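Side-chain contacts in transcriptional regulator I2 (Pseudomonas fluorescens A506, PDB 4MO7), which acts as a Crohn's disease-associated superantigen and, as a member of the TetR family, probably binds DNA as a transcriptional regulator: residues A[76-81]-A[141-146]; A[105-110]-A[196-201]; A[148-153]-A[173-178]. All blocks are in the same frame, centred on the assembly; numbering follows the deposited sequence.

Interaction 1 (A[76-81]-A[141-146])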
loop_
_atom_site.group_PDB
_atom_site.type_symbol
_atom_site.label_atom_id
_atom_site.label_comp_id
_atom_site.label_asym_id
_atom_site.label_seq_id
_atom_site.Cartn_x
_atom_site.Cartn_y
_atom_site.Cartn_z
ATOM N N ILE A 76 -0.408 0.786 28.403
ATOM C CA ILE A 76 -1.779 1.170 28.048
ATOM C C ILE A 76 -1.917 1.153 26.524
ATOM O O ILE A 76 -2.928 0.657 26.001
ATOM C CB ILE A 76 -2.150 2.567 28.552
ATOM C CG1 ILE A 76 -2.031 2.587 30.081
ATOM C CG2 ILE A 76 -3.604 2.892 28.215
ATOM C CD1 ILE A 76 -2.247 3.954 30.678
ATOM N N LEU A 77 -0.899 1.657 25.812
ATOM C CA LEU A 77 -0.953 1.723 24.337
ATOM C C LEU A 77 -0.959 0.332 23.766
ATOM O O LEU A 77 -1.774 0.022 22.880
ATOM C CB LEU A 77 0.222 2.517 23.764
ATOM C CG LEU A 77 0.308 2.707 22.239
ATOM C CD1 LEU A 77 -0.879 3.439 21.699
ATOM C CD2 LEU A 77 1.661 3.414 21.886
ATOM N N ARG A 78 -0.082 -0.532 24.280
ATOM C CA ARG A 78 -0.083 -1.953 23.894
ATOM C C ARG A 78 -1.465 -2.566 24.062
ATOM O O ARG A 78 -1.944 -3.275 23.176
ATOM C CB ARG A 78 0.890 -2.733 24.789
ATOM C CG ARG A 78 0.864 -4.247 24.505
ATOM C CD ARG A 78 1.604 -4.950 25.641
ATOM N NE ARG A 78 1.069 -6.289 25.815
ATOM C CZ ARG A 78 1.411 -7.101 26.808
ATOM N NH1 ARG A 78 2.298 -6.690 27.707
ATOM N NH2 ARG A 78 0.871 -8.318 26.898
ATOM N N ALA A 79 -2.121 -2.304 25.195
ATOM C CA ALA A 79 -3.411 -2.960 25.474
ATOM C C ALA A 79 -4.494 -2.402 24.577
ATOM O O ALA A 79 -5.372 -3.161 24.158
ATOM C CB ALA A 79 -3.814 -2.784 26.951
ATOM N N VAL A 80 -4.460 -1.118 24.262
ATOM C CA VAL A 80 -5.451 -0.550 23.299
ATOM C C VAL A 80 -5.298 -1.289 21.982
ATOM O O VAL A 80 -6.279 -1.713 21.353
ATOM C CB VAL A 80 -5.208 0.946 23.101
ATOM C CG1 VAL A 80 -5.953 1.523 21.910
ATOM C CG2 VAL A 80 -5.585 1.682 24.397
ATOM N N MET A 81 -4.060 -1.477 21.547
ATOM C CA MET A 81 -3.856 -2.134 20.262
ATOM C C MET A 81 -4.220 -3.615 20.333
ATOM O O MET A 81 -4.807 -4.171 19.397
ATOM C CB MET A 81 -2.424 -1.942 19.807
ATOM C CG MET A 81 -2.068 -0.463 19.574
ATOM S SD MET A 81 -0.479 -0.469 18.711
ATOM C CE MET A 81 -0.060 1.259 18.705
ATOM N N ALA A 141 5.910 -6.685 20.174
ATOM C CA ALA A 141 6.025 -8.144 19.940
ATOM C C ALA A 141 4.731 -8.797 20.362
ATOM O O ALA A 141 4.270 -9.744 19.725
ATOM C CB ALA A 141 7.171 -8.708 20.702
ATOM N N HIS A 142 4.124 -8.279 21.441
ATOM C CA HIS A 142 2.804 -8.755 21.859
ATOM C C HIS A 142 1.739 -8.471 20.801
ATOM O O HIS A 142 0.945 -9.353 20.489
ATOM C CB HIS A 142 2.365 -8.125 23.181
ATOM C CG HIS A 142 3.067 -8.707 24.366
ATOM N ND1 HIS A 142 2.744 -9.947 24.872
ATOM C CD2 HIS A 142 4.105 -8.250 25.111
ATOM C CE1 HIS A 142 3.532 -10.218 25.899
ATOM N NE2 HIS A 142 4.376 -9.211 26.057
ATOM N N VAL A 143 1.748 -7.272 20.228
ATOM C CA VAL A 143 0.699 -6.953 19.239
ATOM C C VAL A 143 0.956 -7.802 17.996
ATOM O O VAL A 143 0.019 -8.297 17.365
ATOM C CB VAL A 143 0.676 -5.485 18.865
ATOM C CG1 VAL A 143 -0.282 -5.275 17.734
ATOM C CG2 VAL A 143 0.296 -4.659 20.107
ATOM N N LEU A 144 2.215 -8.006 17.635
ATOM C CA LEU A 144 2.515 -8.835 16.474
ATOM C C LEU A 144 2.153 -10.314 16.639
ATOM O O LEU A 144 1.788 -10.973 15.668
ATOM C CB LEU A 144 3.992 -8.675 16.037
ATOM C CG LEU A 144 4.375 -7.313 15.420
ATOM C CD1 LEU A 144 5.920 -7.201 15.221
ATOM C CD2 LEU A 144 3.652 -7.027 14.094
ATOM N N ALA A 145 2.275 -10.844 17.842
ATOM C CA ALA A 145 1.718 -12.154 18.140
ATOM C C ALA A 145 0.236 -12.289 17.835
ATOM O O ALA A 145 -0.182 -13.337 17.318
ATOM C CB ALA A 145 1.990 -12.557 19.566
ATOM N N LEU A 146 -0.569 -11.264 18.157
ATOM C CA LEU A 146 -1.996 -11.290 17.810
ATOM C C LEU A 146 -2.186 -11.218 16.304
ATOM O O LEU A 146 -3.117 -11.840 15.756
ATOM C CB LEU A 146 -2.743 -10.122 18.446
ATOM C CG LEU A 146 -2.694 -10.210 19.968
ATOM C CD1 LEU A 146 -3.507 -9.084 20.571
ATOM C CD2 LEU A 146 -3.283 -11.534 20.428
#
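R78 and H142 meet face to face: the guanidinium lies flat over the imidazole ring, with centres 3.4 Å apart and planes turned by only 7°. The overlap is not symmetrical. NH2 of R78 sits over the middle of the ring, NH1 lies toward its CD2 side, and NE of R78 reaches back over the stem, 3.5 Å from H142 CB. Although NH2 of R78 comes within 3.2 Å of ND1 of H142, the angle is poor and no hydrogen bond forms; the closeness belongs to the stack. Beside this polar pair runs a small apolar seam. CG2 of V143 rests 3.9 Å from CB of M81 and 4.0 Å from the carbonyl O of R78, so it touches the root of M81 rather than its thioether, which leads away toward L128 of helix 122-130.

The R78 chain reaches the ring because it is extended, with CG anti to the backbone N (chi1 176°) and no bend on the way to NE. Each flat group is also held by a carboxylate of its own helix, R78 NE by a salt bridge to E82 and H142 NE2 by a hydrogen bond to E138. Further out, segments 76-81 and 141-146, on helices 73-97 and 137-163, run nearly parallel (axes 7° apart) and bring the two faces together; W132 also packs on V143. Helix 73-97 leads from the DNA-binding region of TetR proteins into the C-terminal domain, and the contact ties its early turns to that domain.

Chemically, the pair combines a delocalised cation with an aromatic face. E82 and E138 would probably offset positive charge here, easing the approach of a cation to a histidine that may itself carry charge.

Interaction 2 (A[105-110]-A[196-201])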
loop_
_atom_site.group_PDB
_atom_site.type_symbol
_atom_site.label_atom_id
_atom_site.label_comp_id
_atom_site.label_asym_id
_atom_site.label_seq_id
_atom_site.Cartn_x
_atom_site.Cartn_y
_atom_site.Cartn_z
ATOM N N ARG A 105 -16.913 -17.995 3.067
ATOM C CA ARG A 105 -15.855 -17.871 4.090
ATOM C C ARG A 105 -14.785 -16.905 3.599
ATOM O O ARG A 105 -14.344 -16.042 4.342
ATOM C CB ARG A 105 -15.261 -19.241 4.413
ATOM C CG ARG A 105 -16.311 -20.131 5.125
ATOM C CD ARG A 105 -15.924 -21.602 5.261
ATOM N NE ARG A 105 -14.736 -21.814 6.061
ATOM C CZ ARG A 105 -14.713 -21.809 7.396
ATOM N NH1 ARG A 105 -15.827 -21.590 8.108
ATOM N NH2 ARG A 105 -13.571 -22.030 8.017
ATOM N N VAL A 106 -14.335 -17.046 2.360
ATOM C CA VAL A 106 -13.398 -16.038 1.793
ATOM C C VAL A 106 -14.022 -14.626 1.820
ATOM O O VAL A 106 -13.385 -13.673 2.211
ATOM C CB VAL A 106 -12.893 -16.419 0.358
ATOM C CG1 VAL A 106 -11.897 -15.409 -0.167
ATOM C CG2 VAL A 106 -12.220 -17.818 0.392
ATOM N N LEU A 107 -15.293 -14.495 1.408
ATOM C CA LEU A 107 -15.922 -13.202 1.415
ATOM C C LEU A 107 -16.025 -12.642 2.807
ATOM O O LEU A 107 -15.855 -11.438 2.990
ATOM C CB LEU A 107 -17.317 -13.308 0.756
ATOM C CG LEU A 107 -18.013 -11.956 0.668
ATOM C CD1 LEU A 107 -17.197 -10.935 -0.166
ATOM C CD2 LEU A 107 -19.436 -12.171 0.072
ATOM N N ALA A 108 -16.287 -13.506 3.797
ATOM C CA ALA A 108 -16.386 -13.009 5.165
ATOM C C ALA A 108 -15.073 -12.364 5.596
ATOM O O ALA A 108 -15.084 -11.329 6.281
ATOM C CB ALA A 108 -16.720 -14.161 6.119
ATOM N N LEU A 109 -13.939 -13.014 5.308
ATOM C CA LEU A 109 -12.674 -12.402 5.724
ATOM C C LEU A 109 -12.398 -11.127 4.961
ATOM O O LEU A 109 -11.927 -10.171 5.530
ATOM C CB LEU A 109 -11.522 -13.358 5.505
ATOM C CG LEU A 109 -11.649 -14.746 6.207
ATOM C CD1 LEU A 109 -10.247 -15.378 6.256
ATOM C CD2 LEU A 109 -12.150 -14.564 7.604
ATOM N N ILE A 110 -12.684 -11.093 3.650
ATOM C CA ILE A 110 -12.491 -9.856 2.858
ATOM C C ILE A 110 -13.342 -8.710 3.405
ATOM O O ILE A 110 -12.871 -7.583 3.597
ATOM C CB ILE A 110 -12.868 -10.137 1.402
ATOM C CG1 ILE A 110 -11.788 -11.005 0.760
ATOM C CG2 ILE A 110 -12.975 -8.832 0.600
ATOM C CD1 ILE A 110 -12.185 -11.539 -0.641
ATOM N N THR A 196 -20.333 0.647 -2.832
ATOM C CA THR A 196 -20.486 0.362 -1.409
ATOM C C THR A 196 -19.409 -0.624 -0.985
ATOM O O THR A 196 -18.770 -1.242 -1.839
ATOM C CB THR A 196 -21.806 -0.282 -1.097
ATOM O OG1 THR A 196 -21.797 -1.591 -1.644
ATOM C CG2 THR A 196 -22.964 0.520 -1.747
ATOM N N LEU A 197 -19.227 -0.785 0.321
ATOM C CA LEU A 197 -18.160 -1.662 0.798
ATOM C C LEU A 197 -18.490 -3.100 0.468
ATOM O O LEU A 197 -17.614 -3.933 0.172
ATOM C CB LEU A 197 -17.990 -1.497 2.314
ATOM C CG LEU A 197 -16.656 -2.123 2.693
ATOM C CD1 LEU A 197 -15.803 -1.112 3.468
ATOM C CD2 LEU A 197 -16.874 -3.444 3.449
ATOM N N GLU A 198 -19.768 -3.445 0.532
ATOM C CA GLU A 198 -20.136 -4.790 0.145
ATOM C C GLU A 198 -19.821 -5.071 -1.340
ATOM O O GLU A 198 -19.361 -6.158 -1.708
ATOM C CB GLU A 198 -21.621 -5.045 0.432
ATOM C CG GLU A 198 -22.041 -6.488 0.176
ATOM C CD GLU A 198 -21.441 -7.499 1.190
ATOM O OE1 GLU A 198 -20.991 -7.061 2.278
ATOM O OE2 GLU A 198 -21.438 -8.727 0.905
ATOM N N GLU A 199 -20.103 -4.119 -2.207
ATOM C CA GLU A 199 -19.763 -4.279 -3.620
ATOM C C GLU A 199 -18.261 -4.396 -3.815
ATOM O O GLU A 199 -17.798 -5.210 -4.614
ATOM C CB GLU A 199 -20.322 -3.109 -4.406
ATOM C CG GLU A 199 -21.846 -3.244 -4.512
ATOM C CD GLU A 199 -22.509 -1.957 -5.020
ATOM O OE1 GLU A 199 -21.830 -0.917 -5.106
ATOM O OE2 GLU A 199 -23.724 -1.987 -5.314
ATOM N N LEU A 200 -17.510 -3.582 -3.062
ATOM C CA LEU A 200 -16.035 -3.648 -3.105
ATOM C C LEU A 200 -15.546 -5.047 -2.685
ATOM O O LEU A 200 -14.658 -5.644 -3.325
ATOM C CB LEU A 200 -15.446 -2.554 -2.201
ATOM C CG LEU A 200 -13.911 -2.408 -2.168
ATOM C CD1 LEU A 200 -13.348 -1.981 -3.557
ATOM C CD2 LEU A 200 -13.471 -1.444 -1.079
ATOM N N ALA A 201 -16.136 -5.583 -1.618
ATOM C CA ALA A 201 -15.741 -6.923 -1.125
ATOM C C ALA A 201 -16.073 -7.991 -2.175
ATOM O O ALA A 201 -15.298 -8.897 -2.414
ATOM C CB ALA A 201 -16.463 -7.223 0.240
#
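L107, I110 and A201 form a close apolar helix-to-helix contact inside the TetR-like C-terminal domain, where the start of helix 197-208 crosses the end of helix 102-110. The small A201 is the meeting point. Its CB touches CD1 of L107 at 3.8 Å and CG2 of I110 at 3.9 Å, and the same L107 CD1 lies 3.6 Å from the carbonyl O of A201. With chi1 at -177°, CG of L107 sits opposite the amide nitrogen and swings CD1 over A201. At the margin, the aliphatic CD2 of L107 brushes OE2 of E198 at 4.1 Å; OE1 of E198 is salt-bridged to NE of R111.

A capping box starts the second helix: T196 OG1 accepts from E199 N, and E199 OE1 in turn accepts from T196 N, both at 3.1 Å. It fixes the first turn, which leads directly into A201.

The local axes pass 10.3 Å apart at 129°. On the far side of helix 102-110, L109 packs on helices 73-97 and 137-163, while L114 of helix 114-117 touches A201 and L200 meets F177 of the second subunit.

Interaction 3 (A[148-153]-A[173-178])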
loop_
_atom_site.group_PDB
_atom_site.type_symbol
_atom_site.label_atom_id
_atom_site.label_comp_id
_atom_site.label_asym_id
_atom_site.label_seq_id
_atom_site.Cartn_x
_atom_site.Cartn_y
_atom_site.Cartn_z
ATOM N N ASP A 148 -0.274 -12.445 14.169
ATOM C CA ASP A 148 0.061 -13.781 13.654
ATOM C C ASP A 148 -1.176 -14.652 13.641
ATOM O O ASP A 148 -1.427 -15.358 12.640
ATOM C CB ASP A 148 1.148 -14.455 14.524
ATOM C CG ASP A 148 1.665 -15.746 13.927
ATOM O OD1 ASP A 148 1.716 -15.865 12.689
ATOM O OD2 ASP A 148 2.070 -16.643 14.702
ATOM N N VAL A 149 -1.936 -14.628 14.734
ATOM C CA VAL A 149 -3.167 -15.456 14.857
ATOM C C VAL A 149 -4.194 -15.034 13.808
ATOM O O VAL A 149 -4.871 -15.888 13.167
ATOM C CB VAL A 149 -3.755 -15.334 16.250
ATOM C CG1 VAL A 149 -5.099 -15.972 16.308
ATOM C CG2 VAL A 149 -2.770 -15.991 17.269
ATOM N N TYR A 150 -4.301 -13.716 13.610
ATOM C CA TYR A 150 -5.210 -13.158 12.590
ATOM C C TYR A 150 -4.823 -13.696 11.245
ATOM O O TYR A 150 -5.667 -14.135 10.476
ATOM C CB TYR A 150 -5.062 -11.634 12.617
ATOM C CG TYR A 150 -5.844 -10.860 11.555
ATOM C CD1 TYR A 150 -5.306 -10.615 10.296
ATOM C CD2 TYR A 150 -7.068 -10.298 11.884
ATOM C CE1 TYR A 150 -6.030 -9.825 9.338
ATOM C CE2 TYR A 150 -7.769 -9.518 10.960
ATOM C CZ TYR A 150 -7.262 -9.331 9.702
ATOM O OH TYR A 150 -8.028 -8.593 8.825
ATOM N N GLU A 151 -3.530 -13.709 10.962
ATOM C CA GLU A 151 -3.096 -14.186 9.654
ATOM C C GLU A 151 -3.336 -15.657 9.484
ATOM O O GLU A 151 -3.555 -16.119 8.368
ATOM C CB GLU A 151 -1.641 -13.843 9.323
ATOM C CG GLU A 151 -1.349 -12.343 9.146
ATOM C CD GLU A 151 -2.039 -11.775 7.903
ATOM O OE1 GLU A 151 -2.083 -12.500 6.876
ATOM O OE2 GLU A 151 -2.564 -10.635 8.029
ATOM N N GLN A 152 -3.201 -16.433 10.571
ATOM C CA GLN A 152 -3.438 -17.858 10.462
ATOM C C GLN A 152 -4.895 -18.161 10.104
ATOM O O GLN A 152 -5.165 -19.116 9.406
ATOM C CB GLN A 152 -3.012 -18.583 11.780
ATOM C CG GLN A 152 -1.495 -18.444 11.963
ATOM C CD GLN A 152 -0.963 -19.398 13.018
ATOM O OE1 GLN A 152 -1.719 -19.779 13.914
ATOM N NE2 GLN A 152 0.326 -19.809 12.905
ATOM N N ILE A 153 -5.828 -17.319 10.512
ATOM C CA ILE A 153 -7.242 -17.523 10.091
ATOM C C ILE A 153 -7.368 -17.350 8.559
ATOM O O ILE A 153 -7.978 -18.194 7.859
ATOM C CB ILE A 153 -8.164 -16.513 10.776
ATOM C CG1 ILE A 153 -8.293 -16.804 12.282
ATOM C CG2 ILE A 153 -9.570 -16.597 10.178
ATOM C CD1 ILE A 153 -9.077 -15.653 12.913
ATOM N N ILE A 173 1.274 -16.361 -0.993
ATOM C CA ILE A 173 1.528 -15.201 -1.881
ATOM C C ILE A 173 0.162 -14.572 -2.220
ATOM O O ILE A 173 0.031 -13.336 -2.267
ATOM C CB ILE A 173 2.329 -15.572 -3.156
ATOM C CG1 ILE A 173 3.762 -16.059 -2.771
ATOM C CG2 ILE A 173 2.391 -14.330 -4.134
ATOM C CD1 ILE A 173 4.352 -15.441 -1.547
ATOM N N THR A 174 -0.854 -15.410 -2.388
ATOM C CA THR A 174 -2.215 -14.898 -2.636
ATOM C C THR A 174 -2.591 -13.988 -1.464
ATOM O O THR A 174 -3.150 -12.880 -1.646
ATOM C CB THR A 174 -3.232 -16.019 -2.774
ATOM O OG1 THR A 174 -2.926 -16.760 -3.953
ATOM C CG2 THR A 174 -4.643 -15.452 -2.921
ATOM N N ARG A 175 -2.258 -14.412 -0.235
ATOM C CA ARG A 175 -2.611 -13.539 0.897
ATOM C C ARG A 175 -1.813 -12.215 0.887
ATOM O O ARG A 175 -2.391 -11.134 1.129
ATOM C CB ARG A 175 -2.408 -14.293 2.225
ATOM C CG ARG A 175 -2.533 -13.415 3.497
ATOM C CD ARG A 175 -3.965 -12.759 3.586
ATOM N NE ARG A 175 -3.925 -11.832 4.759
ATOM C CZ ARG A 175 -4.715 -10.771 4.924
ATOM N NH1 ARG A 175 -5.614 -10.435 3.978
ATOM N NH2 ARG A 175 -4.521 -9.983 5.972
ATOM N N ARG A 176 -0.508 -12.278 0.556
ATOM C CA ARG A 176 0.305 -11.057 0.467
ATOM C C ARG A 176 -0.289 -10.080 -0.585
ATOM O O ARG A 176 -0.315 -8.886 -0.354
ATOM C CB ARG A 176 1.697 -11.387 0.016
ATOM C CG ARG A 176 2.455 -12.398 0.905
ATOM C CD ARG A 176 2.912 -11.709 2.106
ATOM N NE ARG A 176 3.966 -12.506 2.764
ATOM C CZ ARG A 176 4.681 -12.042 3.781
ATOM N NH1 ARG A 176 5.623 -12.785 4.356
ATOM N NH2 ARG A 176 4.443 -10.821 4.221
ATOM N N PHE A 177 -0.749 -10.593 -1.721
ATOM C CA PHE A 177 -1.291 -9.693 -2.782
ATOM C C PHE A 177 -2.610 -9.135 -2.285
ATOM O O PHE A 177 -2.913 -7.959 -2.461
ATOM C CB PHE A 177 -1.593 -10.520 -4.060
ATOM C CG PHE A 177 -0.360 -10.869 -4.928
ATOM C CD1 PHE A 177 0.754 -10.065 -4.996
ATOM C CD2 PHE A 177 -0.373 -12.042 -5.677
ATOM C CE1 PHE A 177 1.895 -10.423 -5.828
ATOM C CE2 PHE A 177 0.692 -12.412 -6.508
ATOM C CZ PHE A 177 1.836 -11.632 -6.570
ATOM N N LEU A 178 -3.448 -9.974 -1.691
ATOM C CA LEU A 178 -4.745 -9.501 -1.187
ATOM C C LEU A 178 -4.608 -8.475 -0.060
ATOM O O LEU A 178 -5.348 -7.458 0.008
ATOM C CB LEU A 178 -5.613 -10.723 -0.749
ATOM C CG LEU A 178 -7.098 -10.521 -0.510
ATOM C CD1 LEU A 178 -7.834 -9.968 -1.759
ATOM C CD2 LEU A 178 -7.703 -11.860 -0.043
#
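E151 and R175 face each other side-on, the carboxylate and guanidinium lying almost in one plane, 17° apart, although the two side chains as a whole cross at about a right angle. OE1 of E151 receives R175 NE at 2.9 Å in a nearly straight bond, through the syn lone pair of the oxygen and within the guanidinium plane. The second oxygen, OE2 of E151, lies 2.9 Å from R175 NH2 and completes the paired geometry of a salt bridge, but its position is less certain because it also sits very close to an atom elsewhere. Both chains bend at chi2, R175 at 60° and E151 in the opposite sense, which brings the groups level.

Y150 stands next to this pair in a different attitude. Its ring is inclined by 54° to the guanidinium, and R175 NH2 approaches the ring edge near its plane, 3.7 Å from CE1 of Y150. The tyrosine therefore flanks the arginine without stacking on it.

Other groups fix the rotation of the cation. OE2 of E113 is salt-bridged to R175 NH2 and hydrogen-bonded to Y150 OH, so one acid links both; W154 offers a cation-pi contact to R175, and R147 also approaches OE2 of E151 as a salt-bridge partner, subject to the same doubt. E151 and E113 probably balance the charge of the buried arginine. On helix 171-183, F177 packs on M207 of the second subunit.

The arrangement is a side-on, bidentate salt bridge that joins helix 137-163 to helix 171-183 within the all-helical, TetR-like C-terminal domain.

How the interactions relate
The three contacts illustrate how chemistry follows position in an all-helical fold. Interaction 1 is partly buried and lies on the opposite side of the chain's centre from interaction 2; it relies on a charged stack with a small apolar seam. Interaction 2 is buried and wholly apolar at its heart. Interaction 3 is also buried, yet is held by charge, which neighbouring acids probably balance and aromatic rings flank. Interactions 1 and 3 share helix 137-163 in segments one residue apart. Interactions 2 and 3, centres about 15 Å apart, touch through L109 CD1 and I153 O (4.0 Å) and I110 CG1 and L178 CD2 (4.3 Å), bringing an apolar and an ionic contact close together.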